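Local atomic coordinates of DNA-binding protein HU (Anabaena sp., PDB entry 1P71), a protein that binds and bends DNA as a homodimeric, histone-like protein, wrapping it so that it resists denaturation under extreme conditions, and is essential for heterocyst differentiation. Residues E5-V10 / A23-A28; V42-V45 / S49-S52. One frame throughout, in Å; residues are numbered along the deposited sequence.

Contact 1 of 2, residues E5-V10 / A23-A28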
loop_
_atom_site.group_PDB
_atom_site.type_symbol
_atom_site.label_atom_id
_atom_site.label_comp_id
_atom_site.label_asym_id
_atom_site.label_seq_id
_atom_site.Cartn_x
_atom_site.Cartn_y
_atom_site.Cartn_z
ATOM N N GLU C 5 2.639 -10.065 14.003
ATOM C CA GLU C 5 1.257 -9.956 14.479
ATOM C C GLU C 5 0.210 -10.197 13.388
ATOM O O GLU C 5 -0.846 -10.786 13.655
ATOM C CB GLU C 5 1.030 -8.583 15.109
ATOM C CG GLU C 5 1.316 -8.560 16.596
ATOM C CD GLU C 5 1.954 -7.266 17.063
ATOM O OE1 GLU C 5 2.426 -7.232 18.221
ATOM O OE2 GLU C 5 1.980 -6.283 16.297
ATOM N N LEU C 6 0.516 -9.726 12.175
ATOM C CA LEU C 6 -0.310 -9.946 10.991
ATOM C C LEU C 6 -0.352 -11.417 10.622
ATOM O O LEU C 6 -1.419 -11.950 10.358
ATOM C CB LEU C 6 0.192 -9.105 9.792
ATOM C CG LEU C 6 -0.534 -9.266 8.442
ATOM C CD1 LEU C 6 -2.000 -8.871 8.544
ATOM C CD2 LEU C 6 0.135 -8.476 7.323
ATOM N N VAL C 7 0.809 -12.066 10.610
ATOM C CA VAL C 7 0.883 -13.508 10.385
ATOM C C VAL C 7 -0.019 -14.263 11.376
ATOM O O VAL C 7 -0.826 -15.103 10.965
ATOM C CB VAL C 7 2.335 -14.015 10.443
ATOM C CG1 VAL C 7 2.383 -15.536 10.408
ATOM C CG2 VAL C 7 3.136 -13.458 9.280
ATOM N N ASP C 8 0.102 -13.915 12.661
ATOM C CA ASP C 8 -0.717 -14.473 13.742
ATOM C C ASP C 8 -2.203 -14.444 13.421
ATOM O O ASP C 8 -2.883 -15.463 13.490
ATOM C CB ASP C 8 -0.498 -13.675 15.029
ATOM C CG ASP C 8 0.794 -14.025 15.730
ATOM O OD1 ASP C 8 1.500 -14.968 15.294
ATOM O OD2 ASP C 8 1.184 -13.395 16.740
ATOM N N ALA C 9 -2.687 -13.257 13.074
ATOM C CA ALA C 9 -4.087 -13.033 12.722
ATOM C C ALA C 9 -4.487 -13.785 11.455
ATOM O O ALA C 9 -5.598 -14.332 11.376
ATOM C CB ALA C 9 -4.351 -11.528 12.555
ATOM N N VAL C 10 -3.571 -13.814 10.478
ATOM C CA VAL C 10 -3.821 -14.474 9.193
ATOM C C VAL C 10 -3.891 -15.996 9.351
ATOM O O VAL C 10 -4.857 -16.642 8.917
ATOM C CB VAL C 10 -2.749 -14.088 8.153
ATOM C CG1 VAL C 10 -2.895 -14.920 6.897
ATOM C CG2 VAL C 10 -2.856 -12.606 7.818
ATOM N N ALA C 23 5.258 -17.506 5.269
ATOM C CA ALA C 23 5.797 -17.911 3.975
ATOM C C ALA C 23 5.046 -17.238 2.819
ATOM O O ALA C 23 5.652 -16.583 1.957
ATOM C CB ALA C 23 5.754 -19.438 3.841
ATOM N N VAL C 24 3.721 -17.385 2.818
ATOM C CA VAL C 24 2.901 -16.833 1.744
ATOM C C VAL C 24 2.900 -15.291 1.775
ATOM O O VAL C 24 2.988 -14.637 0.732
ATOM C CB VAL C 24 1.452 -17.407 1.786
ATOM C CG1 VAL C 24 0.558 -16.734 0.735
ATOM C CG2 VAL C 24 1.458 -18.919 1.600
ATOM N N LEU C 25 2.836 -14.707 2.965
ATOM C CA LEU C 25 2.869 -13.248 3.054
ATOM C C LEU C 25 4.205 -12.663 2.550
ATOM O O LEU C 25 4.202 -11.693 1.795
ATOM C CB LEU C 25 2.520 -12.751 4.466
ATOM C CG LEU C 25 2.587 -11.235 4.669
ATOM C CD1 LEU C 25 1.396 -10.496 3.985
ATOM C CD2 LEU C 25 2.715 -10.863 6.153
ATOM N N THR C 26 5.332 -13.254 2.953
ATOM C CA THR C 26 6.646 -12.761 2.543
ATOM C C THR C 26 6.791 -12.812 1.026
ATOM O O THR C 26 7.242 -11.843 0.411
ATOM C CB THR C 26 7.782 -13.545 3.237
ATOM O OG1 THR C 26 7.643 -13.406 4.660
ATOM C CG2 THR C 26 9.143 -12.914 2.950
ATOM N N ALA C 27 6.390 -13.927 0.424
ATOM C CA ALA C 27 6.433 -14.054 -1.030
ATOM C C ALA C 27 5.532 -13.039 -1.731
ATOM O O ALA C 27 5.872 -12.570 -2.801
ATOM C CB ALA C 27 6.086 -15.453 -1.461
ATOM N N ALA C 28 4.390 -12.708 -1.121
ATOM C CA ALA C 28 3.418 -11.765 -1.697
ATOM C C ALA C 28 3.987 -10.353 -1.760
ATOM O O ALA C 28 3.922 -9.696 -2.806
ATOM C CB ALA C 28 2.105 -11.795 -0.904
#

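Contact 2 of 2, residues V42-V45 / S49-S52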
loop_
_atom_site.group_PDB
_atom_site.type_symbol
_atom_site.label_atom_id
_atom_site.label_comp_id
_atom_site.label_asym_id
_atom_site.label_seq_id
_atom_site.Cartn_x
_atom_site.Cartn_y
_atom_site.Cartn_z
ATOM N N VAL C 42 0.284 -3.421 -9.674
ATOM C CA VAL C 42 -0.332 -4.488 -8.901
ATOM C C VAL C 42 -1.704 -4.010 -8.438
ATOM O O VAL C 42 -1.838 -2.989 -7.777
ATOM C CB VAL C 42 0.524 -4.980 -7.703
ATOM C CG1 VAL C 42 -0.203 -6.132 -6.976
ATOM C CG2 VAL C 42 1.900 -5.449 -8.152
ATOM N N THR C 43 -2.719 -4.764 -8.816
ATOM C CA THR C 43 -4.092 -4.350 -8.606
ATOM C C THR C 43 -4.815 -5.371 -7.708
ATOM O O THR C 43 -4.837 -6.564 -7.993
ATOM C CB THR C 43 -4.766 -4.233 -9.984
ATOM O OG1 THR C 43 -4.359 -3.005 -10.603
ATOM C CG2 THR C 43 -6.268 -4.073 -9.826
ATOM N N LEU C 44 -5.390 -4.899 -6.617
ATOM C CA LEU C 44 -6.085 -5.785 -5.707
ATOM C C LEU C 44 -7.456 -5.192 -5.408
ATOM O O LEU C 44 -7.564 -4.291 -4.598
ATOM C CB LEU C 44 -5.252 -5.993 -4.430
ATOM C CG LEU C 44 -3.773 -6.371 -4.610
ATOM C CD1 LEU C 44 -3.004 -6.197 -3.316
ATOM C CD2 LEU C 44 -3.602 -7.812 -5.142
ATOM N N VAL C 45 -8.493 -5.675 -6.087
ATOM C CA VAL C 45 -9.813 -5.050 -6.015
ATOM C C VAL C 45 -10.300 -4.859 -4.562
ATOM O O VAL C 45 -10.259 -5.799 -3.747
ATOM C CB VAL C 45 -10.859 -5.826 -6.835
ATOM N N SER C 49 -4.167 -0.358 -5.272
ATOM C CA SER C 49 -3.176 -0.665 -6.294
ATOM C C SER C 49 -1.829 -0.043 -5.947
ATOM O O SER C 49 -1.747 0.997 -5.277
ATOM C CB SER C 49 -3.644 -0.160 -7.650
ATOM O OG SER C 49 -3.564 1.252 -7.671
ATOM N N PHE C 50 -0.783 -0.686 -6.444
ATOM C CA PHE C 50 0.592 -0.262 -6.284
ATOM C C PHE C 50 1.184 -0.084 -7.677
ATOM O O PHE C 50 0.979 -0.929 -8.547
ATOM C CB PHE C 50 1.414 -1.358 -5.603
ATOM C CG PHE C 50 1.022 -1.644 -4.177
ATOM C CD1 PHE C 50 0.050 -2.606 -3.898
ATOM C CD2 PHE C 50 1.677 -1.005 -3.122
ATOM C CE1 PHE C 50 -0.300 -2.910 -2.589
ATOM C CE2 PHE C 50 1.336 -1.296 -1.801
ATOM C CZ PHE C 50 0.348 -2.240 -1.534
ATOM N N GLU C 51 1.922 1.003 -7.875
ATOM C CA GLU C 51 2.579 1.246 -9.137
ATOM C C GLU C 51 3.806 2.127 -8.973
ATOM O O GLU C 51 4.042 2.686 -7.915
ATOM C CB GLU C 51 1.607 1.857 -10.145
ATOM C CG GLU C 51 0.995 3.178 -9.741
ATOM C CD GLU C 51 0.134 3.733 -10.841
ATOM O OE1 GLU C 51 -0.161 2.992 -11.801
ATOM O OE2 GLU C 51 -0.228 4.912 -10.762
ATOM N N SER C 52 4.611 2.176 -10.025
ATOM C CA SER C 52 5.742 3.065 -10.105
ATOM C C SER C 52 5.234 4.387 -10.719
ATOM O O SER C 52 4.475 4.378 -11.683
ATOM C CB SER C 52 6.801 2.404 -10.987
ATOM O OG SER C 52 8.065 2.991 -10.819
#

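Contact 1 of 2, residues E5-V10 / A23-A28
Leu25, on helix 18-37, reaches across to helix 3-14 and ends against Leu6 and Val7, and these three side chains make nearly all of the contact. Its CD2 methyl does most of the touching: it lies 3.7 Å from Leu6 CD2 and 4.1 Å from Val7 CG2, so that one methyl meets two consecutive residues of the facing helix. The other methyl, Leu25 CD1, comes within 4.1 Å of the same Leu6 CD2. Both leucines hold CG anti to the backbone N (chi1 177° for Leu6, 178° for Leu25), which extends each branched end toward the other helix; there the two side chains cross at about a right angle. Val7 takes part through the branch beside its backbone N, CG2. Val7 CA and Leu25 CA, the nearest such pair, are 7.6 Å apart, a distance bridged by the forked end of Leu25 and the short branch of Val7. Val7, shorter and branched at CB, also packs on Ala21 and Asp22 of helix 18-37, while Leu6 reaches Thr31 of the second subunit. All three touching residues are buried. With no hydrogen bond or charge pair between the segments, the helical hairpin is held here by dispersion and by the exclusion of water from methyl groups. Such contacts depend on shape and impose little direction, and Val10 continues the apolar surface onto Val24 of the second subunit.

Contact 2 of 2, residues V42-V45 / S49-S52
Val42 and Phe50 face each other as an antiparallel hydrogen-bonded pair, and their backbones are joined twice. Val42 N donates to Phe50 O at 2.8 Å, and Phe50 N donates to Val42 O at 2.9 Å. In both bonds the donor lies in the carbonyl plane, and the N-H...O angles of 157° and 162° are fairly straight. Val42 O also receives a CA-H...O contact from Ser49 CA at 3.1 Å, the close approach expected where Thr43 and Ser49 follow as a non-hydrogen-bonded pair. On the apolar face of the pair, Val42 CB and Phe50 CB stand 4.3 Å apart. Leu44, with CD1 anti to its CA (chi2 166°), carries that methyl to 4.3 Å from Phe50 CE1. The methyl meets the edge of the ring, near its plane, so the flat faces of the phenyl group are not used by this strand. The other face carries Thr43 and Ser49, small polar residues suited to a partly exposed surface; Thr43 OG1 lies 4.2 Å from Ser49 CB. Valine, leucine and phenylalanine suit the buried side, where Val42 packs on Ala35 and Phe50 on Ile32 and Val36. The phenyl ring also meets Phe79 of its own chain, and Phe79 of the second subunit edge-to-face, placing it in the aromatic core of the dimer. Within the chain, strand 42-44 borders the three-stranded antiparallel sheet, though Thr43 makes backbone hydrogen bonds to the second subunit; strand 48-61 runs through the middle with strand 68-81 beyond it, and helix 18-37 covers the apolar face.

Contact 1 closes before contact 2 opens along the chain, and helix 18-37 leads from one to the other: it supplies segment 23-28, and strand 42-44 is the next element. Their centres are 19 Å apart and their nearest atoms about 7 Å, without touching. Contact 1 joins the two helices of the N-terminal hairpin; contact 2 joins the first two strands of the sheet. Both also touch the second subunit, so each belongs to the intertwined dimer body of the HU fold. Measured between nearest atoms, the bound DNA is about 20 Å from contact 1 and about 7 Å from contact 2, so the helix pair lies farther from it than the strand pair.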